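Local structure of malonyl acyl carrier protein transacylase (Streptococcus pneumoniae, 3IM8) at residues L16-D21 with P63-T68; P27-T32 with S69-R74. The protein probably catalyses the transfer of the malonyl group from malonyl-CoA to holo-acyl carrier protein, which supplies malonyl units for fatty acid synthesis. All blocks are in the same frame, centred on the assembly; numbering follows the deposited sequence.

Contact 1. Residues L16-D21 with P63-T68; sequences LGMGRD and PAILAT
Met18 lays its terminal methyl over one face of the peptide group joining Ala64 to Ile65, with CE 3.6 Å from Ala64 O. Thr68 OG1 comes to the same face of this carbonyl, while the backbone N of Thr68 reaches the oxygen from the opposite face, so Ala64 O accepts two hydrogen bonds. That from the hydroxyl is 2.9 Å between Thr68 OG1 and Ala64 O, its donor tilted 30° from the carbonyl plane. At the alanine side of the peptide, Met18 CE meets Ala64 CB at 4.0 Å. CG of Met18 stands between the backbone N and carbonyl carbon (chi1 58°), and the chain beyond it is extended, which sends CE across to the helix and to within 3.4 Å of Thr68 OG1. A water supplies the polar link, donating to Met18 O at 2.7 Å and to Thr68 OG1 at 2.9 Å; Arg45 also donates to Met18 O. The loop is a type II turn from Gly17 to Arg20, with Gly19 as N-cap of helix 20-25. On the other segment, Ile65 touches Leu91, beside the predicted nucleophile Ser90. The contact illustrates how a buried hydroxyl can be satisfied in both roles, giving its proton to its own helix and accepting one from water, while a thioether methyl shields the resulting bond with apolar surface.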
loop_
_atom_site.group_PDB
_atom_site.type_symbol
_atom_site.label_atom_id
_atom_site.label_comp_id
_atom_site.label_asym_id
_atom_site.label_seq_id
_atom_site.Cartn_x
_atom_site.Cartn_y
_atom_site.Cartn_z
ATOM N N LEU A 16 -9.193 7.615 -12.822
ATOM C CA LEU A 16 -10.582 7.499 -13.202
ATOM C C LEU A 16 -10.681 6.362 -14.223
ATOM O O LEU A 16 -9.892 6.284 -15.129
ATOM C CB LEU A 16 -11.115 8.830 -13.769
ATOM C CG LEU A 16 -12.607 9.165 -13.945
ATOM C CD1 LEU A 16 -13.286 9.445 -12.609
ATOM C CD2 LEU A 16 -12.707 10.408 -14.871
ATOM N N GLY A 17 -11.660 5.489 -14.031
ATOM C CA GLY A 17 -11.936 4.414 -14.947
ATOM C C GLY A 17 -11.111 3.152 -14.752
ATOM O O GLY A 17 -11.243 2.231 -15.558
ATOM N N MET A 18 -10.236 3.105 -13.737
ATOM C CA MET A 18 -9.350 1.932 -13.555
ATOM C C MET A 18 -10.130 0.614 -13.473
ATOM O O MET A 18 -11.180 0.526 -12.824
ATOM C CB MET A 18 -8.464 2.101 -12.329
ATOM C CG MET A 18 -9.283 2.296 -11.042
ATOM S SD MET A 18 -8.263 2.467 -9.618
ATOM C CE MET A 18 -9.519 2.178 -8.382
ATOM N N GLY A 19 -9.639 -0.403 -14.161
ATOM C CA GLY A 19 -10.303 -1.690 -14.139
ATOM C C GLY A 19 -11.538 -1.812 -15.025
ATOM O O GLY A 19 -12.163 -2.886 -15.065
ATOM N N ARG A 20 -11.939 -0.740 -15.701
ATOM C CA ARG A 20 -13.218 -0.784 -16.459
ATOM C C ARG A 20 -13.152 -1.746 -17.652
ATOM O O ARG A 20 -14.127 -2.465 -17.919
ATOM C CB ARG A 20 -13.673 0.623 -16.942
ATOM C CG ARG A 20 -14.962 0.581 -17.823
ATOM C CD ARG A 20 -16.182 0.535 -16.957
ATOM N NE ARG A 20 -17.307 -0.113 -17.634
ATOM C CZ ARG A 20 -18.600 0.037 -17.290
ATOM N NH1 ARG A 20 -19.528 -0.652 -17.936
ATOM N NH2 ARG A 20 -18.975 0.869 -16.295
ATOM N N ASP A 21 -12.025 -1.733 -18.389
ATOM C CA ASP A 21 -11.775 -2.726 -19.458
ATOM C C ASP A 21 -11.973 -4.185 -18.963
ATOM O O ASP A 21 -12.762 -4.978 -19.550
ATOM C CB ASP A 21 -10.397 -2.501 -20.121
ATOM C CG ASP A 21 -9.212 -2.439 -19.121
ATOM O OD1 ASP A 21 -9.378 -2.532 -17.900
ATOM O OD2 ASP A 21 -8.064 -2.270 -19.581
ATOM N N PRO A 63 -11.337 1.581 -0.467
ATOM C CA PRO A 63 -12.131 0.434 -1.015
ATOM C C PRO A 63 -12.134 0.396 -2.547
ATOM O O PRO A 63 -12.216 -0.673 -3.136
ATOM C CB PRO A 63 -13.523 0.663 -0.429
ATOM C CG PRO A 63 -13.580 2.190 -0.123
ATOM C CD PRO A 63 -12.173 2.464 0.375
ATOM N N ALA A 64 -11.958 1.539 -3.202
ATOM C CA ALA A 64 -11.902 1.536 -4.669
ATOM C C ALA A 64 -10.726 0.750 -5.157
ATOM O O ALA A 64 -10.885 -0.114 -6.002
ATOM C CB ALA A 64 -11.818 2.989 -5.257
ATOM N N ILE A 65 -9.537 1.072 -4.623
ATOM C CA ILE A 65 -8.307 0.373 -5.018
ATOM C C ILE A 65 -8.405 -1.094 -4.559
ATOM O O ILE A 65 -8.113 -1.998 -5.312
ATOM C CB ILE A 65 -7.034 1.029 -4.410
ATOM C CG1 ILE A 65 -6.742 2.344 -5.110
ATOM C CG2 ILE A 65 -5.774 0.084 -4.574
ATOM C CD1 ILE A 65 -5.851 3.246 -4.334
ATOM N N LEU A 66 -8.799 -1.328 -3.305
ATOM C CA LEU A 66 -8.821 -2.734 -2.857
ATOM C C LEU A 66 -9.698 -3.638 -3.751
ATOM O O LEU A 66 -9.301 -4.741 -4.105
ATOM C CB LEU A 66 -9.233 -2.864 -1.377
ATOM C CG LEU A 66 -9.413 -4.324 -0.902
ATOM C CD1 LEU A 66 -8.580 -4.622 0.369
ATOM C CD2 LEU A 66 -10.908 -4.744 -0.746
ATOM N N ALA A 67 -10.886 -3.165 -4.104
ATOM C CA ALA A 67 -11.813 -3.917 -4.929
ATOM C C ALA A 67 -11.211 -4.120 -6.307
ATOM O O ALA A 67 -11.289 -5.211 -6.855
ATOM C CB ALA A 67 -13.128 -3.177 -5.038
ATOM N N THR A 68 -10.591 -3.067 -6.857
ATOM C CA THR A 68 -9.962 -3.140 -8.167
ATOM C C THR A 68 -8.785 -4.109 -8.184
ATOM O O THR A 68 -8.716 -4.978 -9.015
ATOM C CB THR A 68 -9.510 -1.788 -8.593
ATOM O OG1 THR A 68 -10.667 -0.950 -8.735
ATOM C CG2 THR A 68 -8.783 -1.908 -9.939
HETATM O O HOH W 1 -12.364 -1.152 -11.131
#

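Contact 2. Residues P27-T32 with S69-R74; sequences PIVKET and SVAIYR
Val70 meets Thr32 at the start of this contact, CG1 against the threonine CG2 at 4.1 Å. Ala71 then takes the centre: its CB lies between Thr32 CG2 and Val29 CG1, 3.9 Å from the latter, while Val29 CG2 rests on Ala71 O. The small alanine lets the backbones come close: with Val29 CA and Ala71 CA 5.0 Å apart, the segment axes pass at 8.8 Å and 154°, nearly antiparallel. One turn on, Arg74 closes the contact. Its CB packs on Ile28 CG1 at 3.9 Å, the two side chains crossing at about a right angle, and its chain, extended from CG to NE, reaches out from its own helix across to Thr32, which it meets obliquely. There Arg74 NH1 donates to Thr32 OG1 over 2.9 Å at an N-H...O angle of 145°, with the hydroxyl at the guanidinium edge and 20° out of its plane. The hydroxyl in turn donates to Ile28 O, 2.9 Å from Thr32 OG1, forming a relay from arginine to helix backbone that may be strengthened by the positive charge. Phe105 of helix 105-122 touches Thr32, Val70 and Arg74 together, Phe22 and Tyr23 of helix 20-25 lie against Val29, helix 92-99 packs on Val70, and Ser69 bonds to Gly273 O, just beyond strand 268-272 of the parallel sheet.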
loop_
_atom_site.group_PDB
_atom_site.type_symbol
_atom_site.label_atom_id
_atom_site.label_comp_id
_atom_site.label_asym_id
_atom_site.label_seq_id
_atom_site.Cartn_x
_atom_site.Cartn_y
_atom_site.Cartn_z
ATOM N N PRO A 27 -16.303 -11.673 -16.434
ATOM C CA PRO A 27 -17.270 -11.782 -15.301
ATOM C C PRO A 27 -16.667 -11.895 -13.898
ATOM O O PRO A 27 -17.308 -11.475 -12.926
ATOM C CB PRO A 27 -18.034 -13.086 -15.601
ATOM C CG PRO A 27 -17.975 -13.186 -17.136
ATOM C CD PRO A 27 -16.556 -12.680 -17.469
ATOM N N ILE A 28 -15.488 -12.504 -13.751
ATOM C CA ILE A 28 -14.884 -12.598 -12.413
ATOM C C ILE A 28 -14.620 -11.184 -11.876
ATOM O O ILE A 28 -14.733 -10.944 -10.663
ATOM C CB ILE A 28 -13.601 -13.504 -12.335
ATOM C CG1 ILE A 28 -13.158 -13.744 -10.886
ATOM C CG2 ILE A 28 -12.449 -12.878 -13.101
ATOM C CD1 ILE A 28 -14.170 -14.454 -9.989
ATOM N N VAL A 29 -14.301 -10.252 -12.786
ATOM C CA VAL A 29 -14.073 -8.815 -12.432
ATOM C C VAL A 29 -15.375 -8.062 -12.054
ATOM O O VAL A 29 -15.437 -7.436 -10.964
ATOM C CB VAL A 29 -13.065 -8.066 -13.416
ATOM C CG1 VAL A 29 -12.897 -6.563 -13.054
ATOM C CG2 VAL A 29 -11.690 -8.742 -13.346
ATOM N N LYS A 30 -16.402 -8.177 -12.908
ATOM C CA LYS A 30 -17.698 -7.547 -12.668
ATOM C C LYS A 30 -18.237 -8.031 -11.343
ATOM O O LYS A 30 -18.655 -7.231 -10.526
ATOM C CB LYS A 30 -18.691 -7.798 -13.861
ATOM C CG LYS A 30 -20.219 -7.616 -13.584
ATOM C CD LYS A 30 -21.005 -7.184 -14.824
ATOM C CE LYS A 30 -22.544 -7.063 -14.482
ATOM N NZ LYS A 30 -22.916 -6.022 -13.508
ATOM N N GLU A 31 -18.247 -9.346 -11.132
ATOM C CA GLU A 31 -18.679 -9.918 -9.872
ATOM C C GLU A 31 -17.917 -9.311 -8.708
ATOM O O GLU A 31 -18.526 -8.872 -7.757
ATOM C CB GLU A 31 -18.491 -11.454 -9.859
ATOM C CG GLU A 31 -18.725 -12.123 -8.470
ATOM C CD GLU A 31 -20.230 -12.354 -8.098
ATOM O OE1 GLU A 31 -20.476 -12.782 -6.963
ATOM O OE2 GLU A 31 -21.147 -12.116 -8.933
ATOM N N THR A 32 -16.578 -9.269 -8.764
ATOM C CA THR A 32 -15.809 -8.700 -7.636
ATOM C C THR A 32 -16.211 -7.222 -7.309
ATOM O O THR A 32 -16.412 -6.850 -6.138
ATOM C CB THR A 32 -14.239 -8.877 -7.861
ATOM O OG1 THR A 32 -13.953 -10.276 -7.987
ATOM C CG2 THR A 32 -13.376 -8.292 -6.693
ATOM N N SER A 69 -7.891 -3.967 -7.224
ATOM C CA SER A 69 -6.779 -4.892 -7.061
ATOM C C SER A 69 -7.185 -6.340 -6.850
ATOM O O SER A 69 -6.638 -7.216 -7.509
ATOM C CB SER A 69 -5.931 -4.457 -5.879
ATOM O OG SER A 69 -5.427 -3.165 -6.152
ATOM N N VAL A 70 -8.064 -6.604 -5.884
ATOM C CA VAL A 70 -8.587 -7.981 -5.683
ATOM C C VAL A 70 -9.153 -8.550 -6.974
ATOM O O VAL A 70 -8.882 -9.722 -7.319
ATOM C CB VAL A 70 -9.594 -8.061 -4.533
ATOM C CG1 VAL A 70 -10.164 -9.468 -4.377
ATOM C CG2 VAL A 70 -8.876 -7.666 -3.230
ATOM N N ALA A 71 -9.915 -7.738 -7.703
ATOM C CA ALA A 71 -10.444 -8.176 -9.019
ATOM C C ALA A 71 -9.333 -8.552 -10.023
ATOM O O ALA A 71 -9.442 -9.574 -10.726
ATOM C CB ALA A 71 -11.275 -7.113 -9.601
ATOM N N ILE A 72 -8.289 -7.735 -10.104
ATOM C CA ILE A 72 -7.156 -8.018 -10.993
ATOM C C ILE A 72 -6.417 -9.314 -10.565
ATOM O O ILE A 72 -6.049 -10.171 -11.387
ATOM C CB ILE A 72 -6.177 -6.817 -11.071
ATOM C CG1 ILE A 72 -6.879 -5.621 -11.720
ATOM C CG2 ILE A 72 -4.969 -7.195 -11.930
ATOM C CD1 ILE A 72 -6.127 -4.372 -11.698
ATOM N N TYR A 73 -6.215 -9.472 -9.280
ATOM C CA TYR A 73 -5.586 -10.714 -8.775
ATOM C C TYR A 73 -6.444 -11.916 -9.118
ATOM O O TYR A 73 -5.913 -12.907 -9.635
ATOM C CB TYR A 73 -5.347 -10.614 -7.265
ATOM C CG TYR A 73 -5.481 -11.899 -6.490
ATOM C CD1 TYR A 73 -4.452 -12.814 -6.441
ATOM C CD2 TYR A 73 -6.642 -12.165 -5.750
ATOM C CE1 TYR A 73 -4.606 -14.017 -5.713
ATOM C CE2 TYR A 73 -6.802 -13.310 -5.032
ATOM C CZ TYR A 73 -5.794 -14.237 -5.006
ATOM O OH TYR A 73 -5.989 -15.398 -4.245
ATOM N N ARG A 74 -7.767 -11.808 -8.895
ATOM C CA ARG A 74 -8.693 -12.880 -9.225
ATOM C C ARG A 74 -8.699 -13.204 -10.721
ATOM O O ARG A 74 -8.780 -14.380 -11.107
ATOM C CB ARG A 74 -10.119 -12.600 -8.718
ATOM C CG ARG A 74 -10.302 -12.806 -7.254
ATOM C CD ARG A 74 -11.661 -12.296 -6.800
ATOM N NE ARG A 74 -11.937 -12.571 -5.390
ATOM C CZ ARG A 74 -13.128 -12.383 -4.832
ATOM N NH1 ARG A 74 -14.133 -11.928 -5.579
ATOM N NH2 ARG A 74 -13.323 -12.693 -3.543
#

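How the contacts relate
From the N terminus, the chain passes strand 4-8 and reaches 16-21, then 27-32, before the helical region leads into helix 58-78, which supplies 63-68 and 69-74 in succession. Contact 1 closes a loop with 41 residues between its segments and contact 2 one with 36, both mostly helical and without strand. Because the segments alternate, the two closures cross. They lie 10 Å apart between centres and touch directly, Ala67 O against Thr32 CG2 at 3.7 Å. Together, within the acyl transferase domain, they tie consecutive turns of helix 58-78 to the turn that leads into helix 20-25 and to the first turns of helix 27-40.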